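Side-chain contacts in thioredoxin (H-type,TRX-H) (Edwardsiella tarda, PDB 5ZF2), which inhibits ASK1-MAPK signalling to promote pathogenesis during infection, and is a thioredoxin-like protein that is probably delivered as a secretion-system effector: residues Lys62-Leu65 and Gln66-Val70; Cys29-Cys32 and Lys33-Glu36. All coordinates share one frame; numbering follows the deposited sequence.

Interaction 1 of 2, residues Lys62-Leu65 and Gln66-Val70; sequences KAAL and QQFRV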
ATOM      1  N   LYS A  62      -1.982  -8.827 -12.583  1.00 22.60           N
ATOM      2  CA  LYS A  62      -0.802  -8.425 -13.331  1.00 22.77           C
ATOM      3  C   LYS A  62      -0.989  -7.070 -14.013  1.00 27.90           C
ATOM      4  O   LYS A  62      -0.025  -6.304 -14.141  1.00 26.79           O
ATOM      5  CB  LYS A  62      -0.450  -9.532 -14.331  1.00 34.16           C
ATOM      6  CG  LYS A  62      -0.132 -10.869 -13.623  1.00 24.92           C
ATOM      7  CD  LYS A  62       1.133 -10.686 -12.770  1.00 27.14           C
ATOM      8  CE  LYS A  62       1.792 -11.989 -12.371  1.00 29.18           C
ATOM      9  NZ  LYS A  62       2.846 -11.800 -11.320  1.00 25.05           N
ATOM     10  N   ALA A  63      -2.209  -6.739 -14.444  1.00 26.12           N
ATOM     11  CA  ALA A  63      -2.440  -5.421 -15.030  1.00 28.03           C
ATOM     12  C   ALA A  63      -2.159  -4.321 -14.017  1.00 26.76           C
ATOM     13  O   ALA A  63      -1.614  -3.260 -14.366  1.00 19.77           O
ATOM     14  CB  ALA A  63      -3.875  -5.317 -15.560  1.00 34.81           C
ATOM     15  N   ALA A  64      -2.486  -4.570 -12.744  1.00 22.19           N
ATOM     16  CA  ALA A  64      -2.190  -3.592 -11.703  1.00 26.84           C
ATOM     17  C   ALA A  64      -0.686  -3.392 -11.541  1.00 19.33           C
ATOM     18  O   ALA A  64      -0.222  -2.258 -11.362  1.00 20.83           O
ATOM     19  CB  ALA A  64      -2.831  -4.030 -10.377  1.00 24.33           C
ATOM     20  N   LEU A  65       0.101  -4.470 -11.637  1.00 21.81           N
ATOM     21  CA  LEU A  65       1.548  -4.327 -11.465  1.00 19.87           C
ATOM     22  C   LEU A  65       2.156  -3.419 -12.528  1.00 22.67           C
ATOM     23  O   LEU A  65       3.031  -2.597 -12.226  1.00 22.50           O
ATOM     24  CB  LEU A  65       2.233  -5.689 -11.505  1.00 20.41           C
ATOM     25  CG  LEU A  65       1.828  -6.710 -10.436  1.00 22.96           C
ATOM     26  CD1 LEU A  65       2.689  -7.979 -10.582  1.00 21.68           C
ATOM     27  CD2 LEU A  65       1.969  -6.092  -9.059  1.00 24.66           C
ATOM     28  N   GLN A  66       1.750  -3.590 -13.788  1.00 20.17           N
ATOM     29  CA  GLN A  66       2.288  -2.741 -14.843  1.00 21.30           C
ATOM     30  C   GLN A  66       1.924  -1.284 -14.602  1.00 19.41           C
ATOM     31  O   GLN A  66       2.763  -0.391 -14.744  1.00 22.23           O
ATOM     32  CB  GLN A  66       1.779  -3.196 -16.211  1.00 29.67           C
ATOM     33  CG  GLN A  66       2.527  -4.396 -16.771  1.00 42.60           C
ATOM     34  CD  GLN A  66       4.001  -4.107 -17.041  1.00 51.85           C
ATOM     35  OE1 GLN A  66       4.372  -2.990 -17.411  1.00 51.71           O
ATOM     36  NE2 GLN A  66       4.849  -5.119 -16.858  1.00 47.08           N
ATOM     37  N   GLN A  67       0.681  -1.031 -14.210  1.00 18.78           N
ATOM     38  CA  GLN A  67       0.242   0.328 -13.910  1.00 24.08           C
ATOM     39  C   GLN A  67       1.123   0.992 -12.846  1.00 28.83           C
ATOM     40  O   GLN A  67       1.435   2.189 -12.932  1.00 24.86           O
ATOM     41  CB  GLN A  67      -1.212   0.259 -13.448  1.00 23.02           C
ATOM     42  CG  GLN A  67      -1.765   1.529 -12.864  1.00 44.13           C
ATOM     43  CD  GLN A  67      -3.240   1.372 -12.483  1.00 50.54           C
ATOM     44  OE1 GLN A  67      -3.693   0.272 -12.168  1.00 46.83           O
ATOM     45  NE2 GLN A  67      -3.983   2.467 -12.501  1.00 54.09           N
ATOM     46  N   PHE A  68       1.511   0.237 -11.823  1.00 17.03           N
ATOM     47  CA  PHE A  68       2.273   0.742 -10.693  1.00 16.43           C
ATOM     48  C   PHE A  68       3.778   0.585 -10.864  1.00 17.08           C
ATOM     49  O   PHE A  68       4.525   1.036  -9.991  1.00 20.67           O
ATOM     50  CB  PHE A  68       1.815   0.017  -9.420  1.00 16.04           C
ATOM     51  CG  PHE A  68       0.376   0.300  -9.054  1.00 19.45           C
ATOM     52  CD1 PHE A  68      -0.070   1.601  -8.933  1.00 21.36           C
ATOM     53  CD2 PHE A  68      -0.535  -0.742  -8.861  1.00 20.27           C
ATOM     54  CE1 PHE A  68      -1.385   1.874  -8.606  1.00 24.73           C
ATOM     55  CE2 PHE A  68      -1.853  -0.476  -8.546  1.00 20.79           C
ATOM     56  CZ  PHE A  68      -2.280   0.834  -8.416  1.00 20.51           C
ATOM     57  N   ARG A  69       4.232  -0.030 -11.961  1.00 18.07           N
ATOM     58  CA  ARG A  69       5.652  -0.237 -12.233  1.00 18.86           C
ATOM     59  C   ARG A  69       6.274  -1.043 -11.085  1.00 22.31           C
ATOM     60  O   ARG A  69       7.253  -0.641 -10.451  1.00 19.50           O
ATOM     61  CB  ARG A  69       6.350   1.116 -12.468  1.00 23.79           C
ATOM     62  CG  ARG A  69       7.881   1.098 -12.659  1.00 32.85           C
ATOM     63  CD  ARG A  69       8.474   2.508 -12.887  1.00 27.28           C
ATOM     64  NE  ARG A  69       8.702   3.216 -11.623  1.00 25.44           N
ATOM     65  CZ  ARG A  69       9.667   2.925 -10.752  1.00 29.11           C
ATOM     66  NH1 ARG A  69      10.517   1.930 -10.975  1.00 30.71           N
ATOM     67  NH2 ARG A  69       9.795   3.635  -9.645  1.00 31.33           N
ATOM     68  N   VAL A  70       5.644  -2.175 -10.785  1.00 19.12           N
ATOM     69  CA  VAL A  70       6.004  -3.020  -9.651  1.00 19.22           C
ATOM     70  C   VAL A  70       6.595  -4.313 -10.175  1.00 26.33           C
ATOM     71  O   VAL A  70       5.965  -5.001 -10.985  1.00 20.94           O
ATOM     72  CB  VAL A  70       4.788  -3.316  -8.757  1.00 20.95           C
ATOM     73  CG1 VAL A  70       5.131  -4.393  -7.713  1.00 18.90           C
ATOM     74  CG2 VAL A  70       4.324  -2.037  -8.091  1.00 22.12           C
TER

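Interaction 2 of 2, residues Cys29-Cys32 and Lys33-Glu36; sequences CPVC and KRQE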
ATOM      1  N   CYS A  29       4.962 -15.035   0.936  1.00 46.17           N
ATOM      2  CA  CYS A  29       6.125 -14.185   1.158  1.00 36.15           C
ATOM      3  C   CYS A  29       6.295 -13.905   2.646  1.00 44.11           C
ATOM      4  O   CYS A  29       5.421 -13.258   3.255  1.00 36.92           O
ATOM      5  CB  CYS A  29       6.001 -12.881   0.388  1.00 39.41           C
ATOM      6  SG  CYS A  29       7.324 -11.728   0.796  1.00 49.82           S
ATOM      7  N   PRO A  30       7.393 -14.354   3.266  1.00 47.34           N
ATOM      8  CA  PRO A  30       7.593 -14.067   4.695  1.00 42.11           C
ATOM      9  C   PRO A  30       7.808 -12.594   4.970  1.00 40.48           C
ATOM     10  O   PRO A  30       7.381 -12.094   6.020  1.00 40.95           O
ATOM     11  CB  PRO A  30       8.838 -14.895   5.057  1.00 45.11           C
ATOM     12  CG  PRO A  30       9.125 -15.763   3.860  1.00 47.69           C
ATOM     13  CD  PRO A  30       8.540 -15.063   2.680  1.00 49.80           C
ATOM     14  N   VAL A  31       8.408 -11.884   4.040  1.00 34.09           N
ATOM     15  CA  VAL A  31       8.517 -10.462   4.213  1.00 33.99           C
ATOM     16  C   VAL A  31       7.152  -9.803   4.202  1.00 27.50           C
ATOM     17  O   VAL A  31       6.863  -9.030   5.071  1.00 26.08           O
ATOM     18  CB  VAL A  31       9.515  -9.804   3.234  1.00 29.42           C
ATOM     19  CG1 VAL A  31       9.468  -8.291   3.361  1.00 27.68           C
ATOM     20  CG2 VAL A  31      10.925 -10.283   3.524  1.00 29.53           C
ATOM     21  N   CYS A  32       6.307 -10.189   3.259  1.00 28.57           N
ATOM     22  CA  CYS A  32       4.972  -9.633   3.165  1.00 29.25           C
ATOM     23  C   CYS A  32       4.179  -9.847   4.417  1.00 28.74           C
ATOM     24  O   CYS A  32       3.520  -8.975   4.864  1.00 27.33           O
ATOM     25  CB  CYS A  32       4.201 -10.165   1.993  1.00 36.99           C
ATOM     26  SG  CYS A  32       4.803  -9.653   0.409  1.00 39.84           S
ATOM     27  N   LYS A  33       4.255 -11.057   4.934  1.00 31.18           N
ATOM     28  CA  LYS A  33       3.621 -11.423   6.185  1.00 32.34           C
ATOM     29  C   LYS A  33       4.056 -10.508   7.303  1.00 30.56           C
ATOM     30  O   LYS A  33       3.269  -9.852   7.889  1.00 35.23           O
ATOM     31  CB  LYS A  33       3.970 -12.871   6.505  1.00 35.51           C
ATOM     32  CG  LYS A  33       2.889 -13.643   7.186  1.00 48.83           C
ATOM     33  CD  LYS A  33       1.537 -13.224   6.710  1.00 58.16           C
ATOM     34  CE  LYS A  33       0.777 -12.536   7.800  1.00 65.43           C
ATOM     35  NZ  LYS A  33      -0.670 -12.831   7.639  1.00 65.13           N
ATOM     36  N   ARG A  34       5.339 -10.452   7.523  1.00 29.69           N
ATOM     37  CA  ARG A  34       5.986  -9.536   8.415  1.00 28.05           C
ATOM     38  C   ARG A  34       5.589  -8.054   8.291  1.00 30.33           C
ATOM     39  O   ARG A  34       5.259  -7.435   9.242  1.00 27.15           O
ATOM     40  CB  ARG A  34       7.463  -9.665   8.191  1.00 37.17           C
ATOM     41  CG  ARG A  34       8.341  -9.392   9.377  1.00 50.16           C
ATOM     42  CD  ARG A  34       9.514 -10.396   9.489  1.00 62.51           C
ATOM     43  NE  ARG A  34      10.236 -10.745   8.250  1.00 67.71           N
ATOM     44  CZ  ARG A  34      10.622 -11.979   7.914  1.00 65.75           C
ATOM     45  NH1 ARG A  34      10.327 -13.031   8.668  1.00 61.65           N
ATOM     46  NH2 ARG A  34      11.276 -12.185   6.796  1.00 65.97           N
ATOM     47  N   GLN A  35       5.615  -7.514   7.095  1.00 24.20           N
ATOM     48  CA  GLN A  35       5.045  -6.212   6.837  1.00 22.06           C
ATOM     49  C   GLN A  35       3.611  -6.080   7.326  1.00 29.03           C
ATOM     50  O   GLN A  35       3.314  -5.186   8.060  1.00 25.21           O
ATOM     51  CB  GLN A  35       5.127  -5.854   5.354  1.00 24.74           C
ATOM     52  CG  GLN A  35       6.472  -5.351   4.898  1.00 19.89           C
ATOM     53  CD  GLN A  35       6.480  -4.963   3.454  1.00 23.31           C
ATOM     54  OE1 GLN A  35       5.733  -5.478   2.660  1.00 23.06           O
ATOM     55  NE2 GLN A  35       7.336  -4.062   3.113  1.00 17.71           N
ATOM     56  N   GLU A  36       2.749  -6.992   6.896  1.00 24.58           N
ATOM     57  CA  GLU A  36       1.331  -6.919   7.200  1.00 25.20           C
ATOM     58  C   GLU A  36       1.088  -6.817   8.691  1.00 25.51           C
ATOM     59  O   GLU A  36       0.400  -5.978   9.131  1.00 29.83           O
ATOM     60  CB  GLU A  36       0.533  -8.063   6.574  1.00 37.18           C
ATOM     61  CG  GLU A  36      -0.894  -8.199   7.093  1.00 49.69           C
ATOM     62  CD  GLU A  36      -1.688  -9.293   6.407  1.00 64.38           C
ATOM     63  OE1 GLU A  36      -2.630  -8.987   5.654  1.00 68.98           O
ATOM     64  OE2 GLU A  36      -1.371 -10.474   6.603  1.00 68.29           O
TER

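Interaction 1 of 2, residues Lys62-Leu65 and Gln66-Val70
The ring of F68 meets A64 one turn earlier in helix 62-68, with the carbonyl oxygen and the methyl group of A64 both at the same flank of the ring. A64 O lies 2.9 Å from F68 CD2, a tight approach that is oblique to the ring plane, while A64 CB is 4.1 Å from F68 CE2. Q67 CG sits over one face, 4.2 Å above the plane and displaced toward the rim. Because F68 CG is set beside its own backbone N (chi1 -64°), the ring folds back along the preceding turn. There it also packs on I77 and Y79 and meets F10 edge-to-face.

A64 O is at the same time the acceptor for F68 N, at 3.1 Å. It therefore accepts a backbone bond while lying close to a ring carbon.

The second apolar pair lies at the C-terminal end of the helix. L65 CD2 and V70 CG1 are 3.8 Å apart, and the two side chains cross at about a right angle. V70 reaches L65 because R69 adopts positive phi (58°) and turns the chain back. V70 N donates to L65 O at 3.0 Å, with an N-H...O angle of 162°, and R69 N donates to Q66 O at 3.2 Å. These two bonds define a Schellman motif, and the L65-V70 pair is the apolar contact that classically joins residues on its two sides. F68 N makes a further, weak bond to L65 O.

L65 O and Q66 O are thus satisfied by the amides of V70 and R69. Chemically, the turn within 62-70 is made by backbone bonds and by apolar contacts of A64, L65, F68 and V70, which also pack against the sheet, while the R87 side chain from strand 83-89 takes F68 O and, weakly, R69 O.

Interaction 2 of 2, residues Cys29-Cys32 and Lys33-Glu36
R34 and P30 meet through polar groups: P30 O lies over the centre of one face of the R34 guanidinium, 3.7 Å above its plane. The arginine chain gets there by bending at chi2 and chi3 (139° and 43°), which curls it back toward the start of the helix. Carbon atoms come up beside this contact: P30 CB is 4.0 Å and V31 CG2 3.8 Å from R34 NH2; the V31 approach is oblique to the guanidinium plane.

Among the backbone bonds, K33 N, R34 N, Q35 N and E36 N donate in turn to C29 O, P30 O, V31 O and C32 O. P30 O thus has two roles, accepting R34 N at 3.0 Å while facing the guanidinium. The shortest of the four, Q35 N to V31 O at 2.8 Å, is also the straightest, with an N-H...O angle of 175°.

A capping bond opens the helix: C29, at the N-cap, accepts from C32 N through SG at 3.1 Å. C29 SG and C32 SG are 3.3 Å apart, too far for a disulfide bond, consistent with a reduced CxxC motif of thioredoxin type.

The charged pair is K33 NZ with E36 OE2, a salt bridge of 2.7 Å along the helix; E36 OE1 turns to a second partner, K55, in a long and weak ion pair.

Within the fold this is the first part of helix 30-43, the crossover between strands 20-25 and 52-57. Q73 touches both cysteines, V31 reaches S74 and T92, and Q35 NE2 bonds to E91 O, tying the helix start to the loops that flank strands 75-80 and 83-89.

Interactions 1 and 2 follow one another along the chain, separated by the rest of helix 30-43 and strand 52-57. Their centres are 20 Å apart and their nearest atoms about 10 Å, so neither touches the other. As in other thioredoxin folds, helices 30-43 and 62-68 pack on opposite faces of the central sheet. Interaction 2 starts one helix at the CxxC pair, the probable redox site; interaction 1 ends the other, before the chain runs on through Q73 and S74 into strand 75-80. Q73 and S74 connect the two regions: three and four residues beyond V70, Q73 touches both cysteines and S74 touches V31.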